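Local coordinates for protein PBP5 (Haemophilus influenzae, PDB 3A3J) that removes the terminal D-alanine from the peptides of cell-wall precursors, acting as a serine-type D-alanyl-D-alanine carboxypeptidase, at residues T11-M15 against A151-A155; I55-V61 against E109-G113; I63-W68 against F79-N83; F253-L259 against D285-P291. The contacts are given in a common frame with arbitrary orientation. Residues are numbered along the deposited sequence.

How the contacts relate
From the N terminus, strand 11-16 opens contact 1, which closes only when the chain reaches helix 151-164. Within that long loop, contact 2 joins 55-61 to the end of helix 101-112, and within contact 2 in turn lies contact 3, where 63-68 meets 79-83 across ten residues. Contacts 2 and 3 touch directly: Glu109 OE2 lies 2.8 Å from Ser66 OG, a probable hydrogen bond, and their centres are 14 Å apart. Both lie around the 60-62/85-87 ribbon and helix 101-112, whereas contact 1 joins a helix to the five-stranded sheet. Contact 4 follows in series, closing a separate loop of 25 residues, 260-284, by pairing strands 253-259 and 286-291 in the C-terminal part, about 6 Å from contact 1 between nearest atoms.

Contact 1. Residues T11-M15 against A151-A155; sequences TYVLM and ARDMA
This is a buried helix-on-sheet contact in the carboxypeptidase domain, whose relation to the beta-lactamases is seen in its antiparallel sheet flanked by helices. Strand 11-15 is extended, with phi from -128° to -171° and psi from 139° to 163°. The first turn of helix 151-164 crosses it at -38°, the axes approaching to 7.7 Å. Thr11, Val13 and Met15 direct their CB atoms toward the helix, Tyr12 and Leu14 away. Two alanines one turn apart, bonded from Ala155 N to Ala151 O at 2.9 Å, face the strand with their small side chains. Thr11 CG2 lies 3.2 Å from Ala151 CB. Val13 (chi1 p) sits against both alanines, its CG1 3.7 Å from Ala155 CB and its CB 4.1 Å from Ala151 CB. Met15, with chi1 and chi2 both t, brings SD to 4.3 Å from Ala155 CB. Val228 of the neighbouring strand 224-232 also touches Val13 and Ala155, while Tyr12 and Leu14 pack against helix 235-252 on the other face of the sheet.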
loop_
_atom_site.group_PDB
_atom_site.type_symbol
_atom_site.label_atom_id
_atom_site.label_comp_id
_atom_site.label_asym_id
_atom_site.label_seq_id
_atom_site.Cartn_x
_atom_site.Cartn_y
_atom_site.Cartn_z
ATOM N N THR A 11 3.707 12.262 12.781
ATOM C CA THR A 11 4.351 11.118 12.185
ATOM C C THR A 11 4.010 11.229 10.724
ATOM O O THR A 11 2.943 11.749 10.423
ATOM C CB THR A 11 3.610 9.832 12.708
ATOM O OG1 THR A 11 4.115 9.449 13.982
ATOM C CG2 THR A 11 3.645 8.754 11.780
ATOM N N TYR A 12 4.869 10.727 9.825
ATOM C CA TYR A 12 4.574 10.666 8.429
ATOM C C TYR A 12 5.593 9.880 7.640
ATOM O O TYR A 12 6.726 9.647 8.077
ATOM C CB TYR A 12 4.514 12.083 7.847
ATOM C CG TYR A 12 5.823 12.895 7.847
ATOM C CD1 TYR A 12 6.771 12.771 6.821
ATOM C CD2 TYR A 12 6.061 13.796 8.834
ATOM C CE1 TYR A 12 7.954 13.567 6.821
ATOM C CE2 TYR A 12 7.148 14.559 8.836
ATOM C CZ TYR A 12 8.099 14.467 7.848
ATOM O OH TYR A 12 9.199 15.282 7.974
ATOM N N VAL A 13 5.232 9.488 6.446
ATOM C CA VAL A 13 6.185 8.774 5.660
ATOM C C VAL A 13 5.823 9.136 4.233
ATOM O O VAL A 13 4.638 9.406 3.962
ATOM C CB VAL A 13 6.073 7.226 5.873
ATOM C CG1 VAL A 13 5.098 6.639 4.910
ATOM C CG2 VAL A 13 7.382 6.574 5.604
ATOM N N LEU A 14 6.822 9.180 3.335
ATOM C CA LEU A 14 6.545 9.292 1.920
ATOM C C LEU A 14 7.337 8.152 1.273
ATOM O O LEU A 14 8.501 7.926 1.670
ATOM C CB LEU A 14 7.123 10.612 1.377
ATOM C CG LEU A 14 7.040 10.801 -0.166
ATOM C CD1 LEU A 14 5.527 10.850 -0.563
ATOM C CD2 LEU A 14 7.716 12.099 -0.693
ATOM N N MET A 15 6.793 7.468 0.262
ATOM C CA MET A 15 7.473 6.277 -0.224
ATOM C C MET A 15 7.113 6.116 -1.682
ATOM O O MET A 15 5.975 6.353 -2.044
ATOM C CB MET A 15 7.050 5.035 0.625
ATOM C CG MET A 15 7.200 3.689 -0.088
ATOM S SD MET A 15 6.372 2.201 0.666
ATOM C CE MET A 15 5.228 1.729 -0.576
ATOM N N ALA A 151 2.844 4.921 10.377
ATOM C CA ALA A 151 2.872 5.550 9.078
ATOM C C ALA A 151 3.426 4.601 8.064
ATOM O O ALA A 151 2.877 4.441 6.973
ATOM C CB ALA A 151 3.740 6.861 9.177
ATOM N N ARG A 152 4.515 3.912 8.410
ATOM C CA ARG A 152 5.151 2.989 7.429
ATOM C C ARG A 152 4.264 1.773 7.175
ATOM O O ARG A 152 4.133 1.297 6.044
ATOM C CB ARG A 152 6.543 2.492 7.964
ATOM C CG ARG A 152 7.327 1.666 6.883
ATOM C CD ARG A 152 8.261 0.642 7.466
ATOM N NE ARG A 152 9.177 1.279 8.408
ATOM C CZ ARG A 152 10.363 1.747 8.009
ATOM N NH1 ARG A 152 11.189 2.315 8.880
ATOM N NH2 ARG A 152 10.707 1.627 6.711
ATOM N N ASP A 153 3.659 1.231 8.235
ATOM C CA ASP A 153 2.757 0.032 8.070
ATOM C C ASP A 153 1.544 0.403 7.219
ATOM O O ASP A 153 1.109 -0.338 6.264
ATOM C CB ASP A 153 2.334 -0.498 9.444
ATOM C CG ASP A 153 3.466 -1.292 10.135
ATOM O OD1 ASP A 153 4.568 -1.388 9.512
ATOM O OD2 ASP A 153 3.229 -1.810 11.268
ATOM N N MET A 154 1.053 1.613 7.467
ATOM C CA MET A 154 -0.102 2.077 6.584
ATOM C C MET A 154 0.357 2.347 5.158
ATOM O O MET A 154 -0.383 2.127 4.207
ATOM C CB MET A 154 -0.822 3.309 7.243
ATOM C CG MET A 154 -1.771 2.866 8.429
ATOM S SD MET A 154 -3.057 1.972 7.618
ATOM C CE MET A 154 -3.759 1.171 9.011
ATOM N N ALA A 155 1.598 2.808 4.971
ATOM C CA ALA A 155 2.072 2.907 3.562
ATOM C C ALA A 155 2.139 1.527 2.948
ATOM O O ALA A 155 1.775 1.301 1.774
ATOM C CB ALA A 155 3.481 3.657 3.467
#

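Contact 2. Residues I55-V61 against E109-G113; sequences IHNTDMV and EHISG
His110 lays its imidazole beneath Val61, whose CG2 stands 3.7 Å from the ring centroid and 16° off the ring normal, a CH-pi contact over one face. With chi1 t and chi2 at 69°, the ring reaches from the last turn of helix 101-112 to the segment 55-61, and 100 Å² of the residue is covered there. Its NE2 donates to Asp59 OD2 at 3.1 Å with an angle of 168°, a nearly straight His-carboxylate hydrogen bond made in the ring plane. The same Asp59 OD2 accepts His56 N at 2.9 Å. His56 to Asp59 form a type I beta turn, closed by Asp59 N to His56 O at 3.0 Å, so one carboxylate oxygen both braces the turn and ties it to the helix. This turn leads into strand 60-62, away from the catalytic residues. CA atoms are nearest at Val61 and His110, 6.8 Å, and at Ile55 and Ile111, 7.3 Å. At the latter pair, Ile55 (chi1 p, chi2 t) sets CD1 3.8 Å from Ile111 CG1; helix 38-51 adds Ala49 and Leu50 against Ile55 and Val46 against Ile111. Gly113 leaves the helix with phi 83°, its N bonded to Glu109 O at 2.9 Å.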
loop_
_atom_site.group_PDB
_atom_site.type_symbol
_atom_site.label_atom_id
_atom_site.label_comp_id
_atom_site.label_asym_id
_atom_site.label_seq_id
_atom_site.Cartn_x
_atom_site.Cartn_y
_atom_site.Cartn_z
ATOM N N ILE A 55 -16.690 -14.574 -2.141
ATOM C CA ILE A 55 -17.912 -13.835 -1.985
ATOM C C ILE A 55 -18.011 -13.172 -3.339
ATOM O O ILE A 55 -17.035 -13.189 -4.113
ATOM C CB ILE A 55 -17.889 -12.773 -0.819
ATOM C CG1 ILE A 55 -16.873 -11.638 -1.107
ATOM C CG2 ILE A 55 -17.660 -13.413 0.571
ATOM C CD1 ILE A 55 -16.816 -10.492 -0.029
ATOM N N HIS A 56 -19.186 -12.630 -3.631
ATOM C CA HIS A 56 -19.461 -11.973 -4.903
ATOM C C HIS A 56 -20.044 -10.623 -4.632
ATOM O O HIS A 56 -20.657 -10.434 -3.601
ATOM C CB HIS A 56 -20.370 -12.829 -5.754
ATOM C CG HIS A 56 -19.648 -13.999 -6.336
ATOM N ND1 HIS A 56 -19.401 -15.154 -5.614
ATOM C CD2 HIS A 56 -19.043 -14.165 -7.539
ATOM C CE1 HIS A 56 -18.673 -15.982 -6.342
ATOM N NE2 HIS A 56 -18.450 -15.409 -7.517
ATOM N N ASN A 57 -19.772 -9.646 -5.501
ATOM C CA ASN A 57 -20.368 -8.331 -5.306
ATOM C C ASN A 57 -21.897 -8.383 -5.252
ATOM O O ASN A 57 -22.543 -7.517 -4.685
ATOM C CB ASN A 57 -19.978 -7.397 -6.458
ATOM C CG ASN A 57 -18.653 -6.778 -6.252
ATOM O OD1 ASN A 57 -17.846 -6.694 -7.168
ATOM N ND2 ASN A 57 -18.397 -6.349 -5.057
ATOM N N THR A 58 -22.478 -9.344 -5.935
ATOM C CA THR A 58 -23.927 -9.473 -5.939
ATOM C C THR A 58 -24.463 -10.179 -4.683
ATOM O O THR A 58 -25.680 -10.252 -4.492
ATOM C CB THR A 58 -24.347 -10.256 -7.117
ATOM O OG1 THR A 58 -23.417 -11.353 -7.239
ATOM C CG2 THR A 58 -24.248 -9.357 -8.359
ATOM N N ASP A 59 -23.609 -10.641 -3.778
ATOM C CA ASP A 59 -24.218 -11.162 -2.559
ATOM C C ASP A 59 -25.133 -10.116 -1.897
ATOM O O ASP A 59 -24.749 -8.991 -1.721
ATOM C CB ASP A 59 -23.171 -11.661 -1.591
ATOM C CG ASP A 59 -22.317 -12.730 -2.197
ATOM O OD1 ASP A 59 -22.733 -13.342 -3.202
ATOM O OD2 ASP A 59 -21.237 -12.981 -1.667
ATOM N N MET A 60 -26.341 -10.522 -1.529
ATOM C CA MET A 60 -27.289 -9.663 -0.796
ATOM C C MET A 60 -27.097 -10.034 0.640
ATOM O O MET A 60 -27.199 -11.224 0.985
ATOM C CB MET A 60 -28.717 -9.928 -1.251
ATOM C CG MET A 60 -28.972 -9.519 -2.691
ATOM S SD MET A 60 -28.373 -7.780 -3.002
ATOM C CE MET A 60 -29.636 -6.781 -2.197
ATOM N N VAL A 61 -26.760 -9.058 1.469
ATOM C CA VAL A 61 -26.476 -9.302 2.858
ATOM C C VAL A 61 -27.626 -8.722 3.695
ATOM O O VAL A 61 -28.034 -7.566 3.475
ATOM C CB VAL A 61 -25.188 -8.583 3.258
ATOM C CG1 VAL A 61 -24.856 -8.701 4.783
ATOM C CG2 VAL A 61 -24.043 -9.157 2.467
ATOM N N GLU A 109 -19.271 -9.721 9.181
ATOM C CA GLU A 109 -20.179 -10.843 9.469
ATOM C C GLU A 109 -20.485 -11.632 8.216
ATOM O O GLU A 109 -20.554 -12.859 8.249
ATOM C CB GLU A 109 -21.465 -10.344 10.135
ATOM C CG GLU A 109 -21.112 -9.653 11.470
ATOM C CD GLU A 109 -22.315 -9.217 12.276
ATOM O OE1 GLU A 109 -23.373 -9.087 11.671
ATOM O OE2 GLU A 109 -22.191 -8.982 13.500
ATOM N N HIS A 110 -20.660 -10.978 7.090
ATOM C CA HIS A 110 -20.935 -11.783 5.903
ATOM C C HIS A 110 -19.748 -12.697 5.499
ATOM O O HIS A 110 -19.961 -13.789 4.953
ATOM C CB HIS A 110 -21.338 -10.879 4.737
ATOM C CG HIS A 110 -21.590 -11.592 3.426
ATOM N ND1 HIS A 110 -22.668 -12.427 3.218
ATOM C CD2 HIS A 110 -20.950 -11.521 2.234
ATOM C CE1 HIS A 110 -22.675 -12.850 1.960
ATOM N NE2 HIS A 110 -21.632 -12.329 1.345
ATOM N N ILE A 111 -18.512 -12.225 5.730
ATOM C CA ILE A 111 -17.312 -12.899 5.240
ATOM C C ILE A 111 -16.897 -13.893 6.309
ATOM O O ILE A 111 -16.557 -15.009 6.000
ATOM C CB ILE A 111 -16.159 -11.882 4.971
ATOM C CG1 ILE A 111 -16.438 -11.059 3.693
ATOM C CG2 ILE A 111 -14.834 -12.577 4.886
ATOM C CD1 ILE A 111 -15.624 -9.757 3.659
ATOM N N SER A 112 -16.913 -13.485 7.560
ATOM C CA SER A 112 -16.382 -14.367 8.596
ATOM C C SER A 112 -17.384 -14.960 9.599
ATOM O O SER A 112 -16.966 -15.662 10.498
ATOM C CB SER A 112 -15.222 -13.702 9.349
ATOM O OG SER A 112 -14.056 -13.743 8.537
ATOM N N GLY A 113 -18.669 -14.670 9.428
ATOM C CA GLY A 113 -19.710 -15.174 10.304
ATOM C C GLY A 113 -19.866 -14.328 11.560
ATOM O O GLY A 113 -21.016 -14.074 12.026
#

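Contact 3. Residues I63-W68 against F79-N83; sequences IGESAW and FLDLN
Two ends of the irregular connection between strands 60-62 and 85-87 close on each other here, just beyond that two-stranded antiparallel ribbon. Neither 63-68 nor 79-83 is a regular helix or strand; residues 65-67 have helical phi/psi, with one weak bond from Ala67 N to Gly64 O at 3.3 Å. The CA atoms of Ile63 and Asn83 are 5.2 Å apart, those of Gly64 and Leu82 5.3 Å.

Leu82, with 106 Å² covered, is the main contributor. Its chi1 t, chi2 p rotamer brings CD1 to 3.3 Å from both Gly64 C and Glu65 N, and its CB sits over one face of Trp68 (chi1 t), 3.8 Å from the centroid of the five-membered ring and 5° off its normal, a CH-pi contact. Ile63 loses 85 Å²: its CB lies 3.3 Å from Asp81 O, and its CD1, placed by chi1 m and chi2 m, meets Leu80 CD1 at 3.8 Å. Leu80, with 81 Å² covered, directs its CB toward 63-68, where Leu80 CB lies 3.7 Å from Ala67 O, and both Leu80 and Ala67 rest on Ala106 of helix 101-112. The side chain of Leu80 is about 11 Å from that of Lys39, the probable proton acceptor. Asp81 turns its carboxylate to Asn180. Asn83, with phi 70°, donates its N to Ile63 O at 2.8 Å, with an angle of 150°.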
loop_
_atom_site.group_PDB
_atom_site.type_symbol
_atom_site.label_atom_id
_atom_site.label_comp_id
_atom_site.label_asym_id
_atom_site.label_seq_id
_atom_site.Cartn_x
_atom_site.Cartn_y
_atom_site.Cartn_z
ATOM N N ILE A 63 -29.354 -6.989 6.797
ATOM C CA ILE A 63 -28.943 -6.142 7.891
ATOM C C ILE A 63 -29.767 -6.524 9.161
ATOM O O ILE A 63 -31.000 -6.457 9.147
ATOM C CB ILE A 63 -29.243 -4.659 7.547
ATOM C CG1 ILE A 63 -28.705 -4.269 6.166
ATOM C CG2 ILE A 63 -28.673 -3.736 8.573
ATOM C CD1 ILE A 63 -27.223 -4.657 5.937
ATOM N N GLY A 64 -29.126 -6.832 10.276
ATOM C CA GLY A 64 -29.869 -7.173 11.488
ATOM C C GLY A 64 -29.334 -6.236 12.515
ATOM O O GLY A 64 -28.590 -5.323 12.147
ATOM N N GLU A 65 -29.696 -6.397 13.780
ATOM C CA GLU A 65 -29.294 -5.376 14.785
ATOM C C GLU A 65 -27.766 -4.995 14.916
ATOM O O GLU A 65 -27.433 -3.930 15.436
ATOM C CB GLU A 65 -29.912 -5.675 16.176
ATOM C CG GLU A 65 -31.380 -6.074 16.051
ATOM C CD GLU A 65 -32.233 -5.977 17.323
ATOM O OE1 GLU A 65 -31.759 -5.488 18.373
ATOM O OE2 GLU A 65 -33.415 -6.400 17.235
ATOM N N SER A 66 -26.828 -5.835 14.517
ATOM C CA SER A 66 -25.402 -5.444 14.796
ATOM C C SER A 66 -24.848 -4.598 13.626
ATOM O O SER A 66 -24.012 -3.766 13.822
ATOM C CB SER A 66 -24.493 -6.643 15.082
ATOM O OG SER A 66 -24.486 -7.427 13.902
ATOM N N ALA A 67 -25.379 -4.773 12.428
ATOM C CA ALA A 67 -25.007 -3.926 11.291
ATOM C C ALA A 67 -25.871 -2.641 11.142
ATOM O O ALA A 67 -25.583 -1.777 10.323
ATOM C CB ALA A 67 -25.012 -4.775 9.956
ATOM N N TRP A 68 -26.895 -2.511 11.976
ATOM C CA TRP A 68 -27.870 -1.438 11.896
ATOM C C TRP A 68 -27.273 -0.056 12.110
ATOM O O TRP A 68 -26.639 0.175 13.097
ATOM C CB TRP A 68 -28.939 -1.740 12.962
ATOM C CG TRP A 68 -30.158 -0.859 13.013
ATOM C CD1 TRP A 68 -30.594 0.076 12.090
ATOM C CD2 TRP A 68 -31.128 -0.870 14.069
ATOM N NE1 TRP A 68 -31.771 0.645 12.532
ATOM C CE2 TRP A 68 -32.110 0.079 13.743
ATOM C CE3 TRP A 68 -31.263 -1.618 15.252
ATOM C CZ2 TRP A 68 -33.237 0.293 14.562
ATOM C CZ3 TRP A 68 -32.388 -1.388 16.075
ATOM C CH2 TRP A 68 -33.346 -0.452 15.714
ATOM N N PHE A 79 -25.733 4.490 6.705
ATOM C CA PHE A 79 -27.191 4.424 7.022
ATOM C C PHE A 79 -27.933 3.156 6.652
ATOM O O PHE A 79 -28.986 3.239 6.017
ATOM C CB PHE A 79 -27.958 5.685 6.583
ATOM C CG PHE A 79 -27.394 6.940 7.132
ATOM C CD1 PHE A 79 -27.837 7.456 8.339
ATOM C CD2 PHE A 79 -26.373 7.616 6.436
ATOM C CE1 PHE A 79 -27.270 8.621 8.862
ATOM C CE2 PHE A 79 -25.818 8.771 6.932
ATOM C CZ PHE A 79 -26.237 9.301 8.131
ATOM N N LEU A 80 -27.403 1.994 7.088
ATOM C CA LEU A 80 -28.033 0.664 6.837
ATOM C C LEU A 80 -29.242 0.516 7.747
ATOM O O LEU A 80 -29.106 0.679 8.968
ATOM C CB LEU A 80 -27.053 -0.489 7.123
ATOM C CG LEU A 80 -25.772 -0.509 6.264
ATOM C CD1 LEU A 80 -24.962 -1.710 6.623
ATOM C CD2 LEU A 80 -26.058 -0.492 4.750
ATOM N N ASP A 81 -30.402 0.248 7.164
ATOM C CA ASP A 81 -31.647 0.080 7.979
ATOM C C ASP A 81 -31.905 -1.386 8.327
ATOM O O ASP A 81 -31.608 -2.298 7.549
ATOM C CB ASP A 81 -32.859 0.623 7.246
ATOM C CG ASP A 81 -32.896 2.116 7.271
ATOM O OD1 ASP A 81 -32.361 2.706 8.243
ATOM O OD2 ASP A 81 -33.397 2.689 6.302
ATOM N N LEU A 82 -32.443 -1.593 9.518
ATOM C CA LEU A 82 -32.715 -2.906 10.054
ATOM C C LEU A 82 -33.608 -3.655 9.093
ATOM O O LEU A 82 -34.502 -3.096 8.486
ATOM C CB LEU A 82 -33.376 -2.762 11.420
ATOM C CG LEU A 82 -33.568 -4.037 12.243
ATOM C CD1 LEU A 82 -32.226 -4.651 12.508
ATOM C CD2 LEU A 82 -34.257 -3.766 13.586
ATOM N N ASN A 83 -33.301 -4.907 8.869
ATOM C CA ASN A 83 -34.171 -5.771 8.075
ATOM C C ASN A 83 -34.212 -5.442 6.600
ATOM O O ASN A 83 -35.182 -5.749 5.923
ATOM C CB ASN A 83 -35.602 -5.824 8.668
ATOM C CG ASN A 83 -36.448 -6.928 8.043
ATOM O OD1 ASN A 83 -35.976 -8.061 7.835
ATOM N ND2 ASN A 83 -37.686 -6.595 7.688
#

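Contact 4. Residues F253-L259 against D285-P291; sequences FETFKTL and DHFITIP
Strands 253-259 and 286-291 form a two-stranded antiparallel sheet, interrupted by a classic beta bulge, in the C-terminal part of the chain. Their axes come within 4.4 Å at 143°. Backbone polar groups are paired reciprocally at two hydrogen-bonded positions: Glu254 N to Ile290 O (3.0 Å) and Ile290 N to Glu254 O (2.9 Å), then Phe256 N to Ile288 O (3.0 Å) and Ile288 N to Phe256 O (2.8 Å). At the bulge Thr258 (psi -21°) and Leu259 both face His286: His286 O accepts Thr258 N at 2.9 Å and, weakly, Leu259 N at 3.4 Å, while His286 N donates to Leu259 O at 2.8 Å. Thr255 OG1 and Thr289 OG1 are 2.8 Å apart across a non-hydrogen-bonded pair; Thr255 OG1 is hydrogen-bonded to Asp16 and Thr289 OG1 to Ser19, linking this sheet to the carboxypeptidase domain. Thr258 OG1 bonds to Tyr324. Asp285 OD1 accepts Ala261 N, and Asp285 OD2 forms a salt bridge with Lys257 NZ at 3.3 Å, its hydrogen bond weak.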
loop_
_atom_site.group_PDB
_atom_site.type_symbol
_atom_site.label_atom_id
_atom_site.label_comp_id
_atom_site.label_asym_id
_atom_site.label_seq_id
_atom_site.Cartn_x
_atom_site.Cartn_y
_atom_site.Cartn_z
ATOM N N PHE A 253 12.656 13.720 -7.252
ATOM C CA PHE A 253 13.165 12.372 -7.289
ATOM C C PHE A 253 12.529 11.770 -8.487
ATOM O O PHE A 253 11.613 12.323 -9.021
ATOM C CB PHE A 253 12.731 11.590 -6.071
ATOM C CG PHE A 253 13.416 11.990 -4.771
ATOM C CD1 PHE A 253 14.562 11.333 -4.342
ATOM C CD2 PHE A 253 12.865 12.962 -3.962
ATOM C CE1 PHE A 253 15.185 11.672 -3.118
ATOM C CE2 PHE A 253 13.449 13.326 -2.741
ATOM C CZ PHE A 253 14.624 12.680 -2.305
ATOM N N GLU A 254 13.052 10.646 -8.938
ATOM C CA GLU A 254 12.471 9.966 -10.056
ATOM C C GLU A 254 12.729 8.507 -9.783
ATOM O O GLU A 254 13.571 8.164 -8.911
ATOM C CB GLU A 254 13.170 10.367 -11.349
ATOM C CG GLU A 254 14.667 10.203 -11.297
ATOM C CD GLU A 254 15.327 10.700 -12.567
ATOM O OE1 GLU A 254 14.755 11.620 -13.211
ATOM O OE2 GLU A 254 16.416 10.179 -12.928
ATOM N N THR A 255 12.044 7.667 -10.550
ATOM C CA THR A 255 12.058 6.252 -10.327
ATOM C C THR A 255 12.223 5.559 -11.665
ATOM O O THR A 255 11.593 5.891 -12.620
ATOM C CB THR A 255 10.750 5.805 -9.612
ATOM O OG1 THR A 255 10.887 6.123 -8.212
ATOM C CG2 THR A 255 10.484 4.304 -9.788
ATOM N N PHE A 256 13.116 4.608 -11.759
ATOM C CA PHE A 256 13.195 3.906 -13.009
ATOM C C PHE A 256 13.490 2.416 -12.812
ATOM O O PHE A 256 14.029 1.972 -11.800
ATOM C CB PHE A 256 14.171 4.573 -14.009
ATOM C CG PHE A 256 15.636 4.312 -13.719
ATOM C CD1 PHE A 256 16.362 3.383 -14.486
ATOM C CD2 PHE A 256 16.300 5.006 -12.712
ATOM C CE1 PHE A 256 17.734 3.136 -14.240
ATOM C CE2 PHE A 256 17.651 4.764 -12.453
ATOM C CZ PHE A 256 18.366 3.816 -13.219
ATOM N N LYS A 257 13.080 1.678 -13.813
ATOM C CA LYS A 257 13.199 0.257 -13.812
ATOM C C LYS A 257 14.649 -0.118 -14.150
ATOM O O LYS A 257 15.142 0.221 -15.216
ATOM C CB LYS A 257 12.220 -0.288 -14.848
ATOM C CG LYS A 257 12.038 -1.776 -14.713
ATOM C CD LYS A 257 11.289 -2.331 -15.907
ATOM C CE LYS A 257 9.840 -2.499 -15.558
ATOM N NZ LYS A 257 9.026 -3.081 -16.653
ATOM N N THR A 258 15.359 -0.780 -13.239
ATOM C CA THR A 258 16.678 -1.273 -13.591
ATOM C C THR A 258 16.702 -2.716 -14.048
ATOM O O THR A 258 17.670 -3.137 -14.683
ATOM C CB THR A 258 17.640 -1.170 -12.434
ATOM O OG1 THR A 258 17.153 -1.986 -11.379
ATOM C CG2 THR A 258 17.786 0.283 -11.969
ATOM N N LEU A 259 15.686 -3.504 -13.710
ATOM C CA LEU A 259 15.591 -4.879 -14.227
ATOM C C LEU A 259 14.192 -5.242 -14.673
ATOM O O LEU A 259 13.201 -4.880 -14.015
ATOM C CB LEU A 259 16.075 -5.910 -13.201
ATOM C CG LEU A 259 17.501 -5.781 -12.649
ATOM C CD1 LEU A 259 17.604 -6.471 -11.259
ATOM C CD2 LEU A 259 18.506 -6.361 -13.654
ATOM N N ASP A 285 10.798 -7.711 -12.002
ATOM C CA ASP A 285 11.133 -6.299 -12.285
ATOM C C ASP A 285 11.800 -5.709 -11.089
ATOM O O ASP A 285 11.609 -6.202 -10.019
ATOM C CB ASP A 285 9.855 -5.505 -12.515
ATOM C CG ASP A 285 9.280 -5.712 -13.881
ATOM O OD1 ASP A 285 9.882 -6.434 -14.698
ATOM O OD2 ASP A 285 8.223 -5.114 -14.144
ATOM N N HIS A 286 12.592 -4.662 -11.259
ATOM C CA HIS A 286 13.192 -3.984 -10.126
ATOM C C HIS A 286 13.241 -2.506 -10.472
ATOM O O HIS A 286 13.327 -2.166 -11.663
ATOM C CB HIS A 286 14.632 -4.445 -9.872
ATOM C CG HIS A 286 15.181 -3.952 -8.575
ATOM N ND1 HIS A 286 15.066 -4.663 -7.397
ATOM C CD2 HIS A 286 15.827 -2.803 -8.256
ATOM C CE1 HIS A 286 15.603 -3.965 -6.402
ATOM N NE2 HIS A 286 16.066 -2.826 -6.898
ATOM N N PHE A 287 13.193 -1.644 -9.448
ATOM C CA PHE A 287 13.001 -0.200 -9.669
ATOM C C PHE A 287 13.821 0.492 -8.651
ATOM O O PHE A 287 13.938 0.013 -7.529
ATOM C CB PHE A 287 11.544 0.274 -9.486
ATOM C CG PHE A 287 10.565 -0.328 -10.472
ATOM C CD1 PHE A 287 10.278 0.315 -11.669
ATOM C CD2 PHE A 287 9.874 -1.493 -10.155
ATOM C CE1 PHE A 287 9.382 -0.206 -12.557
ATOM C CE2 PHE A 287 8.989 -2.023 -11.054
ATOM C CZ PHE A 287 8.734 -1.393 -12.249
ATOM N N ILE A 288 14.404 1.619 -9.013
ATOM C CA ILE A 288 15.109 2.343 -7.986
ATOM C C ILE A 288 14.661 3.788 -8.002
ATOM O O ILE A 288 14.105 4.277 -8.986
ATOM C CB ILE A 288 16.671 2.187 -8.089
ATOM C CG1 ILE A 288 17.210 2.867 -9.349
ATOM C CG2 ILE A 288 17.053 0.709 -8.018
ATOM C CD1 ILE A 288 18.732 3.271 -9.195
ATOM N N THR A 289 14.868 4.454 -6.895
ATOM C CA THR A 289 14.520 5.835 -6.812
ATOM C C THR A 289 15.784 6.673 -6.559
ATOM O O THR A 289 16.506 6.440 -5.605
ATOM C CB THR A 289 13.475 6.031 -5.669
ATOM O OG1 THR A 289 12.300 5.252 -5.958
ATOM C CG2 THR A 289 13.122 7.528 -5.482
ATOM N N ILE A 290 16.010 7.677 -7.400
ATOM C CA ILE A 290 17.232 8.515 -7.352
ATOM C C ILE A 290 16.890 10.002 -7.446
ATOM O O ILE A 290 15.786 10.331 -7.828
ATOM C CB ILE A 290 18.110 8.173 -8.569
ATOM C CG1 ILE A 290 17.323 8.482 -9.863
ATOM C CG2 ILE A 290 18.569 6.702 -8.483
ATOM C CD1 ILE A 290 17.300 7.357 -10.908
ATOM N N PRO A 291 17.839 10.907 -7.117
ATOM C CA PRO A 291 17.550 12.316 -7.369
ATOM C C PRO A 291 17.134 12.489 -8.803
ATOM O O PRO A 291 17.643 11.778 -9.682
ATOM C CB PRO A 291 18.877 13.008 -7.060
ATOM C CG PRO A 291 19.422 12.170 -5.934
ATOM C CD PRO A 291 19.083 10.732 -6.336
#